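Local coordinates for protein serpin (Taeniopygia guttata, PDB 5HGC) that binds the steroid cortisol and belongs to the serpin family, whose members generally act as inhibitors of serine proteases, at residues Q60-L65 and I72-I77; L49-R54 and K120-L125; N286-M291 and D295-Q300; P39-T44 and V317-S322; S55-Q60 and A301-I306. All blocks are in the same frame, centred on the assembly; numbering follows the deposited sequence. Where two conformers were deposited one is given.

Contact 1: Q60-L65 and I72-I77. With BDG (2,6-diamino-2,6-dideoxy-alpha-D-glucopyranose), chain F.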
# COMPACT_ATOMS: atom_id res chain seq x y z
N GLN A 60 -12.45 18.16 1.28
CA GLN A 60 -12.31 17.07 2.25
C GLN A 60 -11.49 15.90 1.74
O GLN A 60 -10.76 15.25 2.52
CB GLN A 60 -13.65 16.49 2.67
CG GLN A 60 -14.45 17.31 3.63
CD GLN A 60 -15.83 16.69 3.84
OE1 GLN A 60 -16.09 15.52 3.47
NE2 GLN A 60 -16.73 17.47 4.44
N ILE A 61 -11.64 15.59 0.44
CA ILE A 61 -10.84 14.51 -0.17
C ILE A 61 -9.35 14.91 -0.05
O ILE A 61 -8.56 14.19 0.51
CB ILE A 61 -11.25 14.15 -1.62
CG1 ILE A 61 -12.64 13.50 -1.64
CG2 ILE A 61 -10.28 13.11 -2.19
CD1 ILE A 61 -13.31 13.51 -2.99
N LEU A 62 -9.02 16.11 -0.53
CA LEU A 62 -7.63 16.54 -0.62
C LEU A 62 -7.03 16.75 0.77
O LEU A 62 -5.85 16.42 1.00
CB LEU A 62 -7.45 17.74 -1.55
CG LEU A 62 -7.82 17.53 -3.02
CD1 LEU A 62 -7.54 18.80 -3.81
CD2 LEU A 62 -6.99 16.42 -3.62
N GLU A 63 -7.84 17.23 1.71
CA GLU A 63 -7.32 17.49 3.03
C GLU A 63 -7.17 16.20 3.79
O GLU A 63 -6.23 16.02 4.55
CB GLU A 63 -8.17 18.51 3.76
CG GLU A 63 -7.79 19.92 3.34
CD GLU A 63 -8.72 20.99 3.88
OE1 GLU A 63 -9.73 20.63 4.54
OE2 GLU A 63 -8.44 22.18 3.65
N GLY A 64 -8.08 15.28 3.55
CA GLY A 64 -8.06 14.01 4.27
C GLY A 64 -6.89 13.21 3.76
O GLY A 64 -6.33 12.37 4.49
N LEU A 65 -6.52 13.48 2.51
CA LEU A 65 -5.29 12.94 1.96
C LEU A 65 -4.00 13.61 2.50
O LEU A 65 -2.91 13.30 1.99
CB LEU A 65 -5.35 12.99 0.42
CG LEU A 65 -6.33 11.97 -0.25
CD1 LEU A 65 -6.30 12.21 -1.77
CD2 LEU A 65 -6.13 10.51 0.14
N ILE A 72 -0.34 24.18 -1.22
CA ILE A 72 -0.10 23.44 -2.48
C ILE A 72 -1.31 23.65 -3.43
O ILE A 72 -2.46 23.60 -2.99
CB ILE A 72 0.20 21.92 -2.22
CG1 ILE A 72 0.58 21.20 -3.53
CG2 ILE A 72 -0.97 21.22 -1.52
CD1 ILE A 72 1.27 19.85 -3.41
N GLN A 73 -1.05 23.88 -4.72
CA GLN A 73 -2.15 23.94 -5.71
C GLN A 73 -2.76 22.57 -6.02
O GLN A 73 -2.05 21.55 -6.08
CB GLN A 73 -1.64 24.49 -7.03
CG GLN A 73 -1.61 26.00 -7.17
CD GLN A 73 -0.51 26.44 -8.14
OE1 GLN A 73 0.27 27.33 -7.82
NE2 GLN A 73 -0.44 25.79 -9.33
N GLU A 74 -4.07 22.55 -6.29
CA GLU A 74 -4.70 21.34 -6.82
C GLU A 74 -4.02 20.83 -8.13
O GLU A 74 -3.83 19.62 -8.30
CB GLU A 74 -6.20 21.54 -6.95
CG GLU A 74 -6.95 20.23 -7.18
CD GLU A 74 -8.28 20.41 -7.91
OE1 GLU A 74 -8.90 21.49 -7.74
OE2 GLU A 74 -8.70 19.45 -8.64
N LYS A 75 -3.61 21.75 -9.00
CA LYS A 75 -2.84 21.42 -10.22
C LYS A 75 -1.64 20.56 -9.89
O LYS A 75 -1.36 19.58 -10.58
CB LYS A 75 -2.32 22.67 -10.96
CG LYS A 75 -3.37 23.74 -11.25
CD LYS A 75 -3.66 24.69 -10.05
CE LYS A 75 -5.14 24.97 -9.85
NZ LYS A 75 -5.37 25.36 -8.45
N GLU A 76 -0.92 20.93 -8.83
CA GLU A 76 0.32 20.23 -8.45
C GLU A 76 0.09 18.81 -7.90
O GLU A 76 0.86 17.94 -8.19
CB GLU A 76 1.15 21.06 -7.49
CG GLU A 76 1.73 22.34 -8.10
CD GLU A 76 2.31 23.28 -7.04
OE1 GLU A 76 3.55 23.45 -7.02
OE2 GLU A 76 1.54 23.83 -6.19
N ILE A 77 -0.95 18.63 -7.10
CA ILE A 77 -1.39 17.33 -6.59
C ILE A 77 -1.62 16.40 -7.77
O ILE A 77 -0.94 15.37 -7.84
CB ILE A 77 -2.66 17.50 -5.77
CG1 ILE A 77 -2.37 18.38 -4.56
CG2 ILE A 77 -3.19 16.17 -5.33
CD1 ILE A 77 -3.59 18.74 -3.75
C5 BDG F . -6.49 20.46 -12.57
O5 BDG F . -7.77 20.04 -12.00
C1 BDG F . -8.97 20.07 -12.86
O1 BDG F . -10.11 19.44 -12.20
C2 BDG F . -8.71 19.59 -14.34
N2 BDG F . -9.82 18.82 -14.90
C3 BDG F . -7.30 18.93 -14.56
O3 BDG F . -7.06 18.51 -15.94
C4 BDG F . -6.20 19.87 -13.98
O4 BDG F . -4.88 19.31 -13.94
C6 BDG F . -6.33 22.00 -12.64
N6 BDG F . -6.87 22.69 -11.48
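L62 and E74 meet with their side chains crossing at about a right angle. The methyl CD1 of L62 rests on the methylene CG of E74 at 3.7 Å, so the contact is made by the aliphatic part of the glutamate and not by its carboxylate. The second partner is I77, whose side chain runs obliquely to that of L62. Its CD1 lies 4.0 Å from L62 CD1 and 4.1 Å from L62 CD2, which puts the isoleucine tip against both branches of the leucine. The first torsion of E74 explains the division of labour: with CG anti to the backbone N (chi1 -166°) and the chain extended beyond it, CG faces L62 while the carboxylate travels on past the leucine. There OE2 is hydrogen-bonded to H78 and stands 3.5 Å from O5 of the bound diamino sugar. K75 bends its chain so that its CE comes within 3.3 Å of the sugar atom N6. E74 and K75 both belong to the pocket of this sugar, which is also hydrogen-bonded to D118. In the helical part of the serpin fold, the contact joins the end of helix 55-64 to the first turn of helix 74-89; helix 39-52 lies against both L62, through A50, and L65, through F46 and A47.

Contact 2: L49-R54 and K120-L125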
# COMPACT_ATOMS: atom_id res chain seq x y z
N LEU A 49 -10.75 10.70 -7.67
CA LEU A 49 -12.09 11.22 -7.41
C LEU A 49 -12.14 12.71 -7.29
O LEU A 49 -13.08 13.37 -7.77
CB LEU A 49 -12.73 10.64 -6.16
CG LEU A 49 -13.30 9.24 -6.27
CD1 LEU A 49 -14.04 9.00 -4.97
CD2 LEU A 49 -14.25 9.07 -7.45
N ALA A 50 -11.12 13.28 -6.65
CA ALA A 50 -11.08 14.73 -6.52
C ALA A 50 -11.18 15.45 -7.89
O ALA A 50 -11.70 16.57 -7.95
CB ALA A 50 -9.85 15.18 -5.77
N LEU A 51 -10.68 14.82 -8.95
CA LEU A 51 -10.80 15.41 -10.29
C LEU A 51 -12.22 15.78 -10.56
O LEU A 51 -12.49 16.86 -11.08
CB LEU A 51 -10.36 14.47 -11.42
CG LEU A 51 -8.88 14.47 -11.71
CD1 LEU A 51 -8.59 13.50 -12.86
CD2 LEU A 51 -8.48 15.89 -12.06
N GLY A 52 -13.12 14.86 -10.20
CA GLY A 52 -14.52 15.07 -10.41
C GLY A 52 -15.32 15.73 -9.30
O GLY A 52 -16.53 15.91 -9.48
N ALA A 53 -14.70 16.06 -8.17
CA ALA A 53 -15.44 16.56 -7.02
C ALA A 53 -15.41 18.06 -7.06
O ALA A 53 -14.57 18.67 -7.74
CB ALA A 53 -14.89 16.01 -5.71
N ARG A 54 -16.38 18.67 -6.37
CA ARG A 54 -16.48 20.12 -6.28
C ARG A 54 -16.66 20.53 -4.82
O ARG A 54 -17.09 19.71 -3.98
CB ARG A 54 -17.61 20.66 -7.20
CG ARG A 54 -17.39 20.48 -8.72
CD ARG A 54 -16.17 21.18 -9.38
NE ARG A 54 -16.05 20.85 -10.83
CZ ARG A 54 -15.42 19.78 -11.39
NH1 ARG A 54 -14.79 18.85 -10.64
NH2 ARG A 54 -15.41 19.63 -12.73
N LYS A 120 -8.40 9.45 -17.26
CA LYS A 120 -7.58 8.50 -17.96
C LYS A 120 -6.15 9.08 -18.12
O LYS A 120 -5.15 8.38 -17.87
CB LYS A 120 -8.15 8.15 -19.33
CG LYS A 120 -7.21 7.27 -20.15
CD LYS A 120 -7.97 6.42 -21.14
CE LYS A 120 -8.14 4.99 -20.61
NZ LYS A 120 -6.95 4.12 -20.87
N ALA A 121 -6.06 10.33 -18.52
CA ALA A 121 -4.76 10.93 -18.82
C ALA A 121 -3.95 11.00 -17.55
O ALA A 121 -2.80 10.58 -17.56
CB ALA A 121 -4.90 12.34 -19.44
N LEU A 122 -4.56 11.47 -16.46
CA LEU A 122 -3.82 11.65 -15.22
C LEU A 122 -3.58 10.38 -14.42
O LEU A 122 -2.51 10.19 -13.84
CB LEU A 122 -4.46 12.71 -14.33
CG LEU A 122 -4.37 14.15 -14.82
CD1 LEU A 122 -5.34 15.03 -13.99
CD2 LEU A 122 -2.94 14.65 -14.70
N TYR A 123 -4.57 9.49 -14.40
CA TYR A 123 -4.64 8.47 -13.38
C TYR A 123 -4.82 7.14 -14.02
O TYR A 123 -5.05 6.17 -13.33
CB TYR A 123 -5.79 8.74 -12.41
CG TYR A 123 -5.53 9.89 -11.45
CD1 TYR A 123 -4.67 9.73 -10.34
CD2 TYR A 123 -6.09 11.15 -11.66
CE1 TYR A 123 -4.38 10.79 -9.49
CE2 TYR A 123 -5.83 12.20 -10.80
CZ TYR A 123 -4.96 12.04 -9.73
OH TYR A 123 -4.69 13.08 -8.86
N GLN A 124 -4.72 7.07 -15.35
CA GLN A 124 -4.99 5.79 -16.05
C GLN A 124 -6.32 5.10 -15.63
O GLN A 124 -6.38 3.88 -15.58
CB GLN A 124 -3.82 4.80 -15.92
CG GLN A 124 -2.36 5.33 -15.91
CD GLN A 124 -1.31 4.23 -15.48
OE1 GLN A 124 -1.61 3.29 -14.69
NE2 GLN A 124 -0.07 4.36 -16.00
N LEU A 125 -7.36 5.86 -15.28
CA LEU A 125 -8.65 5.28 -14.91
C LEU A 125 -9.32 4.48 -16.03
O LEU A 125 -9.43 4.94 -17.22
CB LEU A 125 -9.63 6.36 -14.45
CG LEU A 125 -11.10 5.87 -14.30
CD1 LEU A 125 -11.22 4.95 -13.09
CD2 LEU A 125 -12.11 7.01 -14.18
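L51 reaches across to L122 and Y123 from the C-terminal part of helix 39-52. Of its two deposited conformers, the one described has CG anti to the carbonyl carbon (chi1 -86°). CB itself stays clear of the other segment and only directs the branches toward it. The next atom, CG, is 3.9 Å from CE2 of the Y123 ring. CD1 then meets the ring at its edge, in the ring plane, with CD2 of Y123 at 3.6 Å. CD1 also touches the CD1 methyl of L122 at 3.8 Å, and that same L122 methyl lies 3.8 Å from L51 CD2, so one methyl sits against both tips of L51. The partners belong to the last turn of helix 113-123, and the contact therefore joins two helices of the serpin helical region beside the pocket of a bound diamino sugar, whose nearest atom is about 4 Å from the L51 side chain. Helix 74-89 supplies two polar partners here: H78 for the Y123 hydroxyl and H82 for the L122 carbonyl. R54 folds back toward the L51 carbonyl. Its NH1 donates to L51 O over 3.1 Å, tilted 27° from the carbonyl plane, and to A53 O over 2.9 Å, where the nitrogen stands above the carbonyl plane while the oxygen lies in the guanidinium plane.

Contact 3: N286-M291 and D295-Q300. Unlike the reference sequence in segment 295-300: N299 (reference Ser).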
# COMPACT_ATOMS: atom_id res chain seq x y z
N ASN A 286 -15.29 3.78 6.34
CA ASN A 286 -15.29 4.22 7.75
C ASN A 286 -14.01 4.92 8.07
O ASN A 286 -14.02 5.97 8.75
CB ASN A 286 -15.30 3.08 8.75
CG ASN A 286 -16.46 2.16 8.59
OD1 ASN A 286 -17.40 2.43 7.84
ND2 ASN A 286 -16.39 1.05 9.30
N THR A 287 -12.92 4.28 7.61
CA THR A 287 -11.57 4.66 7.93
C THR A 287 -11.40 6.05 7.37
O THR A 287 -10.97 6.95 8.10
CB THR A 287 -10.54 3.69 7.34
OG1 THR A 287 -10.90 2.34 7.67
CG2 THR A 287 -9.16 4.00 7.87
N LEU A 288 -11.80 6.25 6.11
CA LEU A 288 -11.67 7.55 5.49
C LEU A 288 -12.65 8.57 6.09
O LEU A 288 -12.31 9.75 6.19
CB LEU A 288 -11.78 7.47 3.96
CG LEU A 288 -10.80 6.48 3.32
CD1 LEU A 288 -11.22 6.31 1.89
CD2 LEU A 288 -9.32 6.85 3.41
N ARG A 289 -13.86 8.12 6.48
CA ARG A 289 -14.80 9.00 7.21
C ARG A 289 -14.12 9.53 8.47
O ARG A 289 -14.04 10.77 8.67
CB ARG A 289 -16.11 8.30 7.54
CG ARG A 289 -17.20 8.44 6.50
CD ARG A 289 -18.51 7.81 6.98
NE ARG A 289 -18.48 6.33 7.02
CZ ARG A 289 -18.96 5.50 6.08
NH1 ARG A 289 -18.86 4.17 6.25
NH2 ARG A 289 -19.55 5.98 4.98
N LYS A 290 -13.56 8.61 9.27
CA LYS A 290 -12.80 8.96 10.46
C LYS A 290 -11.64 9.87 10.11
O LYS A 290 -11.24 10.66 10.95
CB LYS A 290 -12.29 7.74 11.22
CG LYS A 290 -13.36 7.05 12.02
CD LYS A 290 -13.06 5.58 12.25
CE LYS A 290 -14.31 4.86 12.78
NZ LYS A 290 -14.47 3.43 12.37
N MET A 291 -11.09 9.81 8.90
CA MET A 291 -9.99 10.73 8.58
C MET A 291 -10.43 12.07 8.03
O MET A 291 -9.60 12.91 7.65
CB MET A 291 -8.98 10.09 7.68
CG MET A 291 -8.25 9.00 8.43
SD MET A 291 -7.26 8.07 7.27
CE MET A 291 -6.04 9.37 6.87
N ASP A 295 -18.47 13.77 2.98
CA ASP A 295 -19.53 14.13 2.04
C ASP A 295 -19.56 13.27 0.81
O ASP A 295 -20.63 13.04 0.27
CB ASP A 295 -19.35 15.57 1.55
CG ASP A 295 -19.44 16.61 2.67
OD1 ASP A 295 -19.68 16.24 3.87
OD2 ASP A 295 -19.25 17.81 2.33
N VAL A 296 -18.38 12.80 0.36
CA VAL A 296 -18.26 11.95 -0.82
C VAL A 296 -19.05 10.66 -0.68
O VAL A 296 -19.49 10.07 -1.68
CB VAL A 296 -16.77 11.67 -1.18
CG1 VAL A 296 -16.15 10.59 -0.31
CG2 VAL A 296 -16.64 11.31 -2.65
N PHE A 297 -19.23 10.23 0.56
CA PHE A 297 -19.98 9.00 0.80
C PHE A 297 -21.50 9.23 1.00
O PHE A 297 -22.28 8.28 1.00
CB PHE A 297 -19.34 8.23 1.94
CG PHE A 297 -17.90 7.88 1.70
CD1 PHE A 297 -17.55 6.92 0.75
CD2 PHE A 297 -16.88 8.50 2.45
CE1 PHE A 297 -16.22 6.58 0.56
CE2 PHE A 297 -15.55 8.16 2.26
CZ PHE A 297 -15.23 7.20 1.32
N THR A 298 -21.89 10.49 1.11
CA THR A 298 -23.24 10.82 1.51
C THR A 298 -23.99 11.48 0.36
O THR A 298 -23.43 11.79 -0.72
CB THR A 298 -23.25 11.75 2.76
OG1 THR A 298 -22.76 13.06 2.43
CG2 THR A 298 -22.42 11.19 3.91
N ASN A 299 -25.27 11.72 0.60
CA ASN A 299 -26.11 12.39 -0.37
C ASN A 299 -25.78 13.86 -0.46
O ASN A 299 -26.38 14.59 -1.22
CB ASN A 299 -27.59 12.11 -0.10
CG ASN A 299 -28.06 10.79 -0.72
OD1 ASN A 299 -27.32 10.12 -1.45
ND2 ASN A 299 -29.29 10.41 -0.42
N GLN A 300 -24.77 14.28 0.27
CA GLN A 300 -24.35 15.67 0.17
C GLN A 300 -23.14 15.77 -0.75
O GLN A 300 -22.62 16.87 -0.95
CB GLN A 300 -24.11 16.31 1.56
CG GLN A 300 -25.37 16.49 2.42
CD GLN A 300 -25.78 15.19 3.16
OE1 GLN A 300 -25.03 14.68 4.01
NE2 GLN A 300 -26.97 14.64 2.81
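Apolar packing between L288 and F297 forms the inner part of this contact. The two side chains cross at about a right angle, and the methyl CD1 of L288 meets the ring at its edge, 4.1 Å from F297 CZ. Within its own segment the phenylalanine is backed by V296, whose CG1 lies 3.5 Å above the ring plane, over the centre of one face. A second kind of interaction comes from R289 on the outer side. Its NH2 approaches F297 CB at 3.8 Å, with the guanidinium and ring planes 66° apart. R289 CZ is 5.6 Å from the ring centroid, a distance that makes any cation-pi attraction weak at most. Hydrogen bonds act within each segment. The bend of R289 at chi3 brings NH1 back to N286 OD1, to which it donates over 2.8 Å in the carbonyl plane; this bond probably limits the swing of the guanidinium. F46 of helix 39-52 touches both L288 and F297, so the buried side chains pack between helix 285-290 and helix 39-52. The chain leaves the 3-10 turn at residues 295-297 through an ST turn, in which the backbone N of Q300 donates to T298 OG1 over 3.2 Å.

Contact 4: P39-T44 and V317-S322. Unlike the reference sequence in segment 39-44: T44 (reference Ala).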
# COMPACT_ATOMS: atom_id res chain seq x y z
N PRO A 39 -0.71 2.27 0.64
CA PRO A 39 -1.03 3.71 0.81
C PRO A 39 -1.08 4.43 -0.56
O PRO A 39 -2.04 5.14 -0.86
CB PRO A 39 0.16 4.25 1.61
CG PRO A 39 0.86 3.07 2.18
CD PRO A 39 0.48 1.85 1.40
N VAL A 40 -0.06 4.24 -1.38
CA VAL A 40 0.04 5.01 -2.59
C VAL A 40 -1.16 4.77 -3.49
O VAL A 40 -1.66 5.73 -4.08
CB VAL A 40 1.36 4.77 -3.35
CG1 VAL A 40 1.53 3.29 -3.83
CG2 VAL A 40 1.55 5.87 -4.39
N SER A 41 -1.63 3.52 -3.54
CA SER A 41 -2.78 3.13 -4.27
C SER A 41 -4.06 3.79 -3.72
O SER A 41 -4.85 4.33 -4.51
CB SER A 41 -2.87 1.62 -4.30
OG SER A 41 -4.20 1.22 -4.58
N ILE A 42 -4.25 3.83 -2.40
CA ILE A 42 -5.42 4.51 -1.83
C ILE A 42 -5.32 5.98 -2.14
O ILE A 42 -6.27 6.57 -2.64
CB ILE A 42 -5.65 4.27 -0.33
CG1 ILE A 42 -5.93 2.78 -0.13
CG2 ILE A 42 -6.75 5.18 0.24
CD1 ILE A 42 -5.81 2.38 1.33
N SER A 43 -4.16 6.56 -1.90
CA SER A 43 -4.06 8.00 -2.07
C SER A 43 -4.40 8.34 -3.50
O SER A 43 -5.08 9.32 -3.74
CB SER A 43 -2.68 8.52 -1.79
OG SER A 43 -2.48 8.61 -0.43
N THR A 44 -3.92 7.52 -4.42
CA THR A 44 -4.08 7.78 -5.84
C THR A 44 -5.55 7.63 -6.26
O THR A 44 -6.01 8.48 -7.00
CB THR A 44 -3.14 6.88 -6.63
OG1 THR A 44 -1.79 7.15 -6.22
CG2 THR A 44 -3.24 7.13 -8.07
N VAL A 317 -15.94 1.65 -1.69
CA VAL A 317 -14.54 1.65 -2.17
C VAL A 317 -13.87 0.46 -1.58
O VAL A 317 -13.75 0.35 -0.36
CB VAL A 317 -13.76 2.95 -1.91
CG1 VAL A 317 -14.05 3.55 -0.54
CG2 VAL A 317 -12.25 2.77 -2.15
N VAL A 318 -13.51 -0.48 -2.44
CA VAL A 318 -12.74 -1.68 -2.09
C VAL A 318 -11.29 -1.50 -2.49
O VAL A 318 -11.01 -1.13 -3.64
CB VAL A 318 -13.30 -2.94 -2.75
CG1 VAL A 318 -12.58 -4.17 -2.19
CG2 VAL A 318 -14.77 -3.05 -2.38
N HIS A 319 -10.38 -1.74 -1.54
CA HIS A 319 -8.94 -1.77 -1.79
C HIS A 319 -8.37 -3.16 -1.55
O HIS A 319 -8.60 -3.72 -0.48
CB HIS A 319 -8.23 -0.78 -0.91
CG HIS A 319 -6.74 -0.86 -1.03
ND1 HIS A 319 -6.06 -0.43 -2.15
CD2 HIS A 319 -5.81 -1.38 -0.19
CE1 HIS A 319 -4.77 -0.66 -1.97
NE2 HIS A 319 -4.59 -1.22 -0.79
N LYS A 320 -7.66 -3.73 -2.51
CA LYS A 320 -7.01 -5.03 -2.25
C LYS A 320 -5.53 -4.96 -2.65
O LYS A 320 -5.20 -4.62 -3.80
CB LYS A 320 -7.73 -6.20 -2.95
CG LYS A 320 -7.34 -7.61 -2.49
CD LYS A 320 -8.30 -8.65 -3.04
CE LYS A 320 -8.24 -10.03 -2.36
NZ LYS A 320 -7.32 -11.08 -2.94
N ALA A 321 -4.64 -5.25 -1.69
CA ALA A 321 -3.20 -5.29 -1.96
C ALA A 321 -2.70 -6.70 -1.74
O ALA A 321 -3.14 -7.39 -0.85
CB ALA A 321 -2.42 -4.32 -1.08
N SER A 322 -1.75 -7.10 -2.55
CA SER A 322 -1.30 -8.45 -2.51
C SER A 322 0.21 -8.52 -2.78
O SER A 322 0.77 -7.82 -3.65
CB SER A 322 -2.11 -9.20 -3.53
OG SER A 322 -1.86 -10.54 -3.40
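The shutter region of the serpin fold contains this contact, where the start of helix 39-52 packs against strand 316-325 of the large central sheet. That strand pairs directly, in parallel, with strand 167-176 and leads toward the partly disordered reactive loop; the direct pairing is consistent with a loop that has not been inserted between them. H319 carries the contact. Its CG stands anti to its backbone N (chi1 174°), which sends the imidazole from the strand toward the helix. I42 crosses the imidazole at about a right angle and covers one face: CG1 is 3.9 Å from the ring centroid and 14° off the ring normal, a CH-pi contact, while the methyl CD1 continues over CD2 of H319 at 4.1 Å. Both ring nitrogens have hydrogen-bonding partners beyond the two segments. ND1 pairs with the hydroxyl of S171 on the adjacent strand, and NE2 with the backbone N of S38, so the rotation of this buried ring is fixed from two directions. S41, whose OG also has a weak hydrogen bond to S171, comes in at the ring edge, that oxygen lying in the imidazole plane 3.3 Å from H319 CE1.

Contact 5: S55-Q60 and A301-I306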
# COMPACT_ATOMS: atom_id res chain seq x y z
N SER A 55 -16.29 21.78 -4.51
CA SER A 55 -16.60 22.38 -3.20
C SER A 55 -16.05 21.57 -1.99
O SER A 55 -14.86 21.23 -1.95
CB SER A 55 -18.13 22.65 -3.09
OG SER A 55 -18.46 23.77 -3.89
N ALA A 56 -16.93 21.26 -1.04
CA ALA A 56 -16.51 20.69 0.23
C ALA A 56 -16.23 19.21 0.08
O ALA A 56 -15.39 18.66 0.82
CB ALA A 56 -17.56 20.94 1.30
N THR A 57 -16.93 18.55 -0.86
CA THR A 57 -16.57 17.17 -1.24
C THR A 57 -15.09 17.09 -1.67
O THR A 57 -14.36 16.24 -1.19
CB THR A 57 -17.47 16.62 -2.33
OG1 THR A 57 -18.79 16.75 -1.87
CG2 THR A 57 -17.21 15.10 -2.56
N GLN A 58 -14.68 18.01 -2.52
CA GLN A 58 -13.38 18.01 -3.06
C GLN A 58 -12.30 18.38 -2.02
O GLN A 58 -11.24 17.71 -1.96
CB GLN A 58 -13.34 18.93 -4.27
CG GLN A 58 -11.96 18.98 -4.79
CD GLN A 58 -11.78 19.95 -5.88
OE1 GLN A 58 -11.64 21.14 -5.66
NE2 GLN A 58 -11.74 19.44 -7.09
N SER A 59 -12.58 19.43 -1.24
CA SER A 59 -11.66 19.94 -0.22
C SER A 59 -11.40 18.88 0.87
O SER A 59 -10.26 18.71 1.30
CB SER A 59 -12.20 21.24 0.42
OG SER A 59 -13.14 20.95 1.45
N GLN A 60 -12.45 18.16 1.28
CA GLN A 60 -12.31 17.07 2.25
C GLN A 60 -11.49 15.90 1.74
O GLN A 60 -10.76 15.25 2.52
CB GLN A 60 -13.65 16.49 2.67
CG GLN A 60 -14.45 17.31 3.63
CD GLN A 60 -15.83 16.69 3.84
OE1 GLN A 60 -16.09 15.52 3.47
NE2 GLN A 60 -16.73 17.47 4.44
N ALA A 301 -22.68 14.62 -1.31
CA ALA A 301 -21.55 14.58 -2.29
C ALA A 301 -21.81 15.50 -3.45
O ALA A 301 -22.92 15.50 -3.95
CB ALA A 301 -21.35 13.18 -2.82
N ASP A 302 -20.84 16.33 -3.83
CA ASP A 302 -20.87 17.02 -5.11
C ASP A 302 -19.81 16.37 -6.01
O ASP A 302 -18.61 16.78 -6.05
CB ASP A 302 -20.62 18.51 -4.94
CG ASP A 302 -20.76 19.26 -6.23
OD1 ASP A 302 -21.00 18.61 -7.29
OD2 ASP A 302 -20.67 20.52 -6.21
N LEU A 303 -20.23 15.31 -6.71
CA LEU A 303 -19.44 14.71 -7.80
C LEU A 303 -19.90 15.15 -9.22
O LEU A 303 -19.90 14.36 -10.19
CB LEU A 303 -19.36 13.17 -7.64
CG LEU A 303 -18.62 12.75 -6.34
CD1 LEU A 303 -18.69 11.25 -6.21
CD2 LEU A 303 -17.16 13.23 -6.24
N SER A 304 -20.26 16.44 -9.34
CA SER A 304 -20.90 16.93 -10.55
C SER A 304 -19.92 16.97 -11.72
O SER A 304 -20.35 16.89 -12.87
CB SER A 304 -21.57 18.29 -10.34
OG SER A 304 -20.62 19.31 -10.05
N GLY A 305 -18.61 17.04 -11.41
CA GLY A 305 -17.54 16.87 -12.37
C GLY A 305 -17.49 15.50 -13.00
O GLY A 305 -16.84 15.33 -14.05
N ILE A 306 -18.18 14.51 -12.40
CA ILE A 306 -18.24 13.12 -13.00
C ILE A 306 -19.44 12.92 -13.92
O ILE A 306 -19.30 12.47 -15.05
CB ILE A 306 -18.11 11.99 -11.92
CG1 ILE A 306 -16.78 12.19 -11.11
CG2 ILE A 306 -18.19 10.58 -12.53
CD1 ILE A 306 -16.62 11.30 -9.90
O HOH W 1 -20.93 23.44 -4.64
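This is a polar helix-to-loop contact at the periphery of the serpin fold, joining the N-terminal part of helix 55-64 to the loop that enters the short helix 304-307. Its central element is a hydrogen bond between T57 and D302: the backbone N of D302 donates to T57 OG1 over 2.9 Å, and the N-H...O angle of 172° makes it nearly straight. The threonine splits its two branches between different tasks. OG1 takes the amide and also lies 3.5 Å from A301 CA; with OG1 beside the backbone N (chi1 -55°), CG2 falls anti to that nitrogen and meets L303 CD2 at 4.1 Å. With its backbone held in this way, D302 uses its carboxylate to organise the following turn. OD1 accepts from S304 N at 3.1 Å, which defines an Asx turn, and from S304 OG at 2.9 Å on its syn side. The acidic group therefore sits at the amino end of helix 304-307, where it probably finds a favourable electrostatic setting. A water lies 2.6 Å from S55 OG and donates a weak bond to D302 OD2, a tenuous second link between the segments. Further backbone pairing of D302 with R54 ties this loop to the connection after helix 39-52, and Q60 of helix 55-64 binds the backbone of V294 and D295 through its side-chain oxygen.

In the fold
From the N terminus, residues 39-44 open the widest loop, which contact 4 closes only at strand 316-325. The following residues 49-54 and 55-60 open contacts 2 and 5. Contact 1, which shares Q60 with contact 5, closes a short loop at 72-77 and is nested inside contacts 2, 4 and 5. Contact 2 closes next, at 120-125; since contact 5 waits until 301-306, these two cross. Contact 3 is a local closure at 286-300, nested in contacts 5 and 4. Contacts 1, 2, 3 and 5 gather the helices and loops at one end of the molecule, whereas contact 4 carries helix 39-52 to the central sheet, its centre about 20 Å from that of contact 5.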